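Local coordinates for protein actinorhodin polyketide putative beta-ketoacyl synthase 2 (PDB 1TQY) that serves as the chain length factor of the actinorhodin polyketide synthase, probably pairing with the ketosynthase subunit to set the length of the polyketide chain, at residues 72-80 / 113-121. Numbering follows the deposited sequence.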
ATOM      1  N   LEU B  72      -1.472  -4.390 -23.571  1.00 30.95           N
ATOM      2  CA  LEU B  72      -1.840  -3.956 -22.226  1.00 29.60           C
ATOM      3  C   LEU B  72      -3.227  -3.308 -22.092  1.00 29.51           C
ATOM      4  O   LEU B  72      -3.751  -3.209 -20.987  1.00 29.55           O
ATOM      5  CB  LEU B  72      -0.768  -3.002 -21.684  1.00 28.38           C
ATOM      6  CG  LEU B  72       0.617  -3.606 -21.427  1.00 29.21           C
ATOM      7  CD1 LEU B  72       1.596  -2.516 -21.029  1.00 30.25           C
ATOM      8  CD2 LEU B  72       0.520  -4.648 -20.313  1.00 28.30           C
ATOM      9  N   LEU B  73      -3.822  -2.883 -23.205  1.00 29.23           N
ATOM     10  CA  LEU B  73      -5.135  -2.242 -23.173  1.00 27.86           C
ATOM     11  C   LEU B  73      -6.241  -3.075 -22.520  1.00 28.05           C
ATOM     12  O   LEU B  73      -7.007  -2.565 -21.694  1.00 28.17           O
ATOM     13  CB  LEU B  73      -5.567  -1.853 -24.586  1.00 26.87           C
ATOM     14  CG  LEU B  73      -4.721  -0.785 -25.265  1.00 26.08           C
ATOM     15  CD1 LEU B  73      -5.183  -0.635 -26.716  1.00 25.54           C
ATOM     16  CD2 LEU B  73      -4.850   0.549 -24.531  1.00 26.99           C
ATOM     17  N   PRO B  74      -6.343  -4.365 -22.879  1.00 27.47           N
ATOM     18  CA  PRO B  74      -7.364  -5.267 -22.329  1.00 27.26           C
ATOM     19  C   PRO B  74      -7.283  -5.485 -20.819  1.00 27.30           C
ATOM     20  O   PRO B  74      -8.290  -5.733 -20.161  1.00 27.71           O
ATOM     21  CB  PRO B  74      -7.108  -6.591 -23.056  1.00 25.72           C
ATOM     22  CG  PRO B  74      -6.282  -6.222 -24.244  1.00 26.83           C
ATOM     23  CD  PRO B  74      -5.431  -5.089 -23.779  1.00 27.40           C
ATOM     24  N   GLN B  75      -6.072  -5.405 -20.277  1.00 27.41           N
ATOM     25  CA  GLN B  75      -5.844  -5.669 -18.858  1.00 27.96           C
ATOM     26  C   GLN B  75      -5.581  -4.459 -17.970  1.00 28.35           C
ATOM     27  O   GLN B  75      -5.297  -4.613 -16.781  1.00 30.07           O
ATOM     28  CB  GLN B  75      -4.669  -6.646 -18.706  1.00 27.00           C
ATOM     29  CG  GLN B  75      -3.340  -6.108 -19.249  1.00 28.48           C
ATOM     30  CD  GLN B  75      -2.165  -7.035 -18.993  1.00 30.58           C
ATOM     31  OE1 GLN B  75      -1.999  -8.050 -19.666  1.00 29.45           O
ATOM     32  NE2 GLN B  75      -1.344  -6.688 -18.014  1.00 29.23           N
ATOM     33  N   THR B  76      -5.691  -3.260 -18.523  1.00 27.47           N
ATOM     34  CA  THR B  76      -5.428  -2.071 -17.735  1.00 26.27           C
ATOM     35  C   THR B  76      -6.614  -1.135 -17.548  1.00 26.81           C
ATOM     36  O   THR B  76      -7.419  -0.908 -18.458  1.00 24.79           O
ATOM     37  CB  THR B  76      -4.262  -1.281 -18.335  1.00 26.00           C
ATOM     38  OG1 THR B  76      -4.518  -1.044 -19.723  1.00 26.33           O
ATOM     39  CG2 THR B  76      -2.968  -2.063 -18.181  1.00 24.65           C
ATOM     40  N   ASP B  77      -6.697  -0.606 -16.332  1.00 27.43           N
ATOM     41  CA  ASP B  77      -7.734   0.331 -15.925  1.00 26.77           C
ATOM     42  C   ASP B  77      -7.289   1.706 -16.412  1.00 26.44           C
ATOM     43  O   ASP B  77      -6.110   1.905 -16.717  1.00 26.35           O
ATOM     44  CB  ASP B  77      -7.816   0.343 -14.389  1.00 26.46           C
ATOM     45  CG  ASP B  77      -8.859   1.323 -13.856  1.00 27.60           C
ATOM     46  OD1 ASP B  77     -10.056   0.967 -13.879  1.00 28.35           O
ATOM     47  OD2 ASP B  77      -8.477   2.444 -13.437  1.00 24.74           O
ATOM     48  N   PRO B  78      -8.217   2.671 -16.493  1.00 25.10           N
ATOM     49  CA  PRO B  78      -7.790   3.996 -16.951  1.00 24.02           C
ATOM     50  C   PRO B  78      -6.638   4.544 -16.113  1.00 22.75           C
ATOM     51  O   PRO B  78      -5.683   5.119 -16.652  1.00 20.79           O
ATOM     52  CB  PRO B  78      -9.046   4.838 -16.799  1.00 25.33           C
ATOM     53  CG  PRO B  78     -10.114   3.874 -17.151  1.00 27.54           C
ATOM     54  CD  PRO B  78      -9.684   2.583 -16.449  1.00 25.74           C
ATOM     55  N   SER B  79      -6.726   4.371 -14.800  1.00 21.84           N
ATOM     56  CA  SER B  79      -5.667   4.863 -13.910  1.00 24.45           C
ATOM     57  C   SER B  79      -4.297   4.266 -14.260  1.00 23.34           C
ATOM     58  O   SER B  79      -3.296   4.979 -14.296  1.00 25.43           O
ATOM     59  CB  SER B  79      -5.989   4.533 -12.446  1.00 23.75           C
ATOM     60  OG  SER B  79      -6.017   3.135 -12.244  1.00 24.11           O
ATOM     61  N   THR B  80      -4.250   2.964 -14.517  1.00 23.32           N
ATOM     62  CA  THR B  80      -2.975   2.326 -14.831  1.00 22.35           C
ATOM     63  C   THR B  80      -2.366   2.787 -16.161  1.00 23.47           C
ATOM     64  O   THR B  80      -1.142   2.935 -16.293  1.00 23.41           O
ATOM     65  CB  THR B  80      -3.123   0.802 -14.817  1.00 22.86           C
ATOM     66  OG1 THR B  80      -3.567   0.391 -13.517  1.00 22.03           O
ATOM     67  CG2 THR B  80      -1.787   0.129 -15.131  1.00 23.24           C
ATOM     68  N   ALA B 113      -4.885   5.000  -4.353  1.00 26.34           N
ATOM     69  CA  ALA B 113      -6.000   5.179  -3.432  1.00 25.26           C
ATOM     70  C   ALA B 113      -7.263   4.377  -3.759  1.00 24.68           C
ATOM     71  O   ALA B 113      -7.859   3.756  -2.875  1.00 24.57           O
ATOM     72  CB  ALA B 113      -6.338   6.661  -3.341  1.00 24.08           C
ATOM     73  N   CYS B 114      -7.665   4.396  -5.028  1.00 24.67           N
ATOM     74  CA  CYS B 114      -8.878   3.718  -5.487  1.00 25.32           C
ATOM     75  C   CYS B 114      -8.606   2.433  -6.238  1.00 24.48           C
ATOM     76  O   CYS B 114      -9.490   1.594  -6.361  1.00 22.33           O
ATOM     77  CB  CYS B 114      -9.664   4.634  -6.422  1.00 26.81           C
ATOM     78  SG  CYS B 114      -9.890   6.299  -5.791  1.00 35.63           S
ATOM     79  N   GLY B 115      -7.388   2.292  -6.753  1.00 24.01           N
ATOM     80  CA  GLY B 115      -7.054   1.110  -7.526  1.00 23.75           C
ATOM     81  C   GLY B 115      -7.797   1.198  -8.849  1.00 22.98           C
ATOM     82  O   GLY B 115      -8.311   2.264  -9.203  1.00 20.89           O
ATOM     83  N   GLY B 116      -7.872   0.087  -9.576  1.00 22.38           N
ATOM     84  CA  GLY B 116      -8.568   0.091 -10.849  1.00 23.75           C
ATOM     85  C   GLY B 116     -10.058  -0.042 -10.640  1.00 23.97           C
ATOM     86  O   GLY B 116     -10.639  -1.058 -10.993  1.00 24.63           O
ATOM     87  N   PHE B 117     -10.685   0.994 -10.085  1.00 24.40           N
ATOM     88  CA  PHE B 117     -12.107   0.937  -9.795  1.00 23.53           C
ATOM     89  C   PHE B 117     -13.055   0.842 -11.004  1.00 22.30           C
ATOM     90  O   PHE B 117     -14.020   0.091 -10.942  1.00 21.62           O
ATOM     91  CB  PHE B 117     -12.513   2.106  -8.894  1.00 22.37           C
ATOM     92  CG  PHE B 117     -13.644   1.769  -7.959  1.00 21.44           C
ATOM     93  CD1 PHE B 117     -13.446   0.884  -6.907  1.00 19.43           C
ATOM     94  CD2 PHE B 117     -14.920   2.273  -8.177  1.00 19.23           C
ATOM     95  CE1 PHE B 117     -14.499   0.500  -6.086  1.00 18.42           C
ATOM     96  CE2 PHE B 117     -15.982   1.890  -7.357  1.00 20.97           C
ATOM     97  CZ  PHE B 117     -15.769   1.000  -6.312  1.00 20.14           C
ATOM     98  N   ASP B 118     -12.802   1.589 -12.081  1.00 22.80           N
ATOM     99  CA  ASP B 118     -13.664   1.503 -13.252  1.00 24.23           C
ATOM    100  C   ASP B 118     -13.669   0.042 -13.700  1.00 25.14           C
ATOM    101  O   ASP B 118     -14.718  -0.545 -13.962  1.00 27.38           O
ATOM    102  CB  ASP B 118     -13.147   2.374 -14.399  1.00 24.63           C
ATOM    103  CG  ASP B 118     -13.979   2.208 -15.674  1.00 25.92           C
ATOM    104  OD1 ASP B 118     -15.051   2.831 -15.791  1.00 24.67           O
ATOM    105  OD2 ASP B 118     -13.556   1.445 -16.553  1.00 25.63           O
ATOM    106  N   PHE B 119     -12.482  -0.545 -13.771  1.00 24.86           N
ATOM    107  CA  PHE B 119     -12.353  -1.929 -14.186  1.00 24.57           C
ATOM    108  C   PHE B 119     -13.101  -2.873 -13.253  1.00 23.60           C
ATOM    109  O   PHE B 119     -13.876  -3.713 -13.706  1.00 22.01           O
ATOM    110  CB  PHE B 119     -10.873  -2.338 -14.260  1.00 24.27           C
ATOM    111  CG  PHE B 119     -10.634  -3.621 -15.018  1.00 24.55           C
ATOM    112  CD1 PHE B 119     -10.976  -4.853 -14.465  1.00 21.94           C
ATOM    113  CD2 PHE B 119     -10.107  -3.588 -16.307  1.00 25.72           C
ATOM    114  CE1 PHE B 119     -10.803  -6.034 -15.182  1.00 24.14           C
ATOM    115  CE2 PHE B 119      -9.931  -4.765 -17.033  1.00 26.37           C
ATOM    116  CZ  PHE B 119     -10.281  -5.991 -16.467  1.00 24.44           C
ATOM    117  N   THR B 120     -12.896  -2.741 -11.948  1.00 22.81           N
ATOM    118  CA  THR B 120     -13.570  -3.660 -11.036  1.00 23.64           C
ATOM    119  C   THR B 120     -15.093  -3.495 -11.012  1.00 21.50           C
ATOM    120  O   THR B 120     -15.816  -4.471 -10.807  1.00 20.89           O
ATOM    121  CB  THR B 120     -12.984  -3.561  -9.589  1.00 24.33           C
ATOM    122  OG1 THR B 120     -13.343  -4.734  -8.860  1.00 27.81           O
ATOM    123  CG2 THR B 120     -13.539  -2.351  -8.838  1.00 26.45           C
ATOM    124  N   HIS B 121     -15.584  -2.271 -11.214  1.00 21.42           N
ATOM    125  CA  HIS B 121     -17.030  -2.038 -11.221  1.00 20.11           C
ATOM    126  C   HIS B 121     -17.657  -2.856 -12.355  1.00 21.31           C
ATOM    127  O   HIS B 121     -18.657  -3.556 -12.160  1.00 22.26           O
ATOM    128  CB  HIS B 121     -17.332  -0.552 -11.419  1.00 19.05           C
ATOM    129  CG  HIS B 121     -18.795  -0.211 -11.385  1.00 21.01           C
ATOM    130  ND1 HIS B 121     -19.264   1.053 -11.673  1.00 19.71           N
ATOM    131  CD2 HIS B 121     -19.891  -0.968 -11.129  1.00 19.45           C
ATOM    132  CE1 HIS B 121     -20.584   1.060 -11.598  1.00 19.26           C
ATOM    133  NE2 HIS B 121     -20.989  -0.153 -11.271  1.00 19.64           N
TER
HETATM  134  O   HOH W   1     -10.868   3.509 -12.322  1.00 27.57           O
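Asp-77 lays its carboxylate over Gly-116, with CG 3.3 Å from Gly-116 CA, and serves the starts of two helices at once. With CG anti to the backbone N (chi1 179°), the carboxylate is put against Gly-116; its own turn then sends OD1 and OD2 to different partners. OD1 reaches the first turn of helix 117-129 and accepts from Phe-119 N at 2.9 Å with an N-H...O angle of 156°. OD2 turns back to its own helix, 78-93, taking Ser-79 N at 2.9 Å from above the carboxylate plane and Ser-79 OG at 2.8 Å from the opposite face, so the group is fixed in rotation. Water 1 links the two segments, donating to Asp-77 OD2 and accepting from Asp-118 N at 2.7 Å. Both helix starts would be expected to stabilise the negative charge.

Away from this tight, buried carboxylate the packing thins. Pro-78 CD comes no nearer than 4.0 Å to Asp-118 CB, the two side chains crossing at about a right angle, while the Asp-118 carboxylate is salt-bridged to Arg-122. The Phe-119 ring offers its edge to Pro-74 O, in plane, with CE2 at 3.7 Å; Pro-74 itself is exposed.

Gly-116, centre of an inverse gamma turn, occupies the N-cap position of helix 117-129. The arrangement is that of an N-cap aspartate whose second oxygen also takes a backbone N-H from the first turn of a neighbouring helix, here within the N-terminal half of a thiolase-like ketosynthase fold.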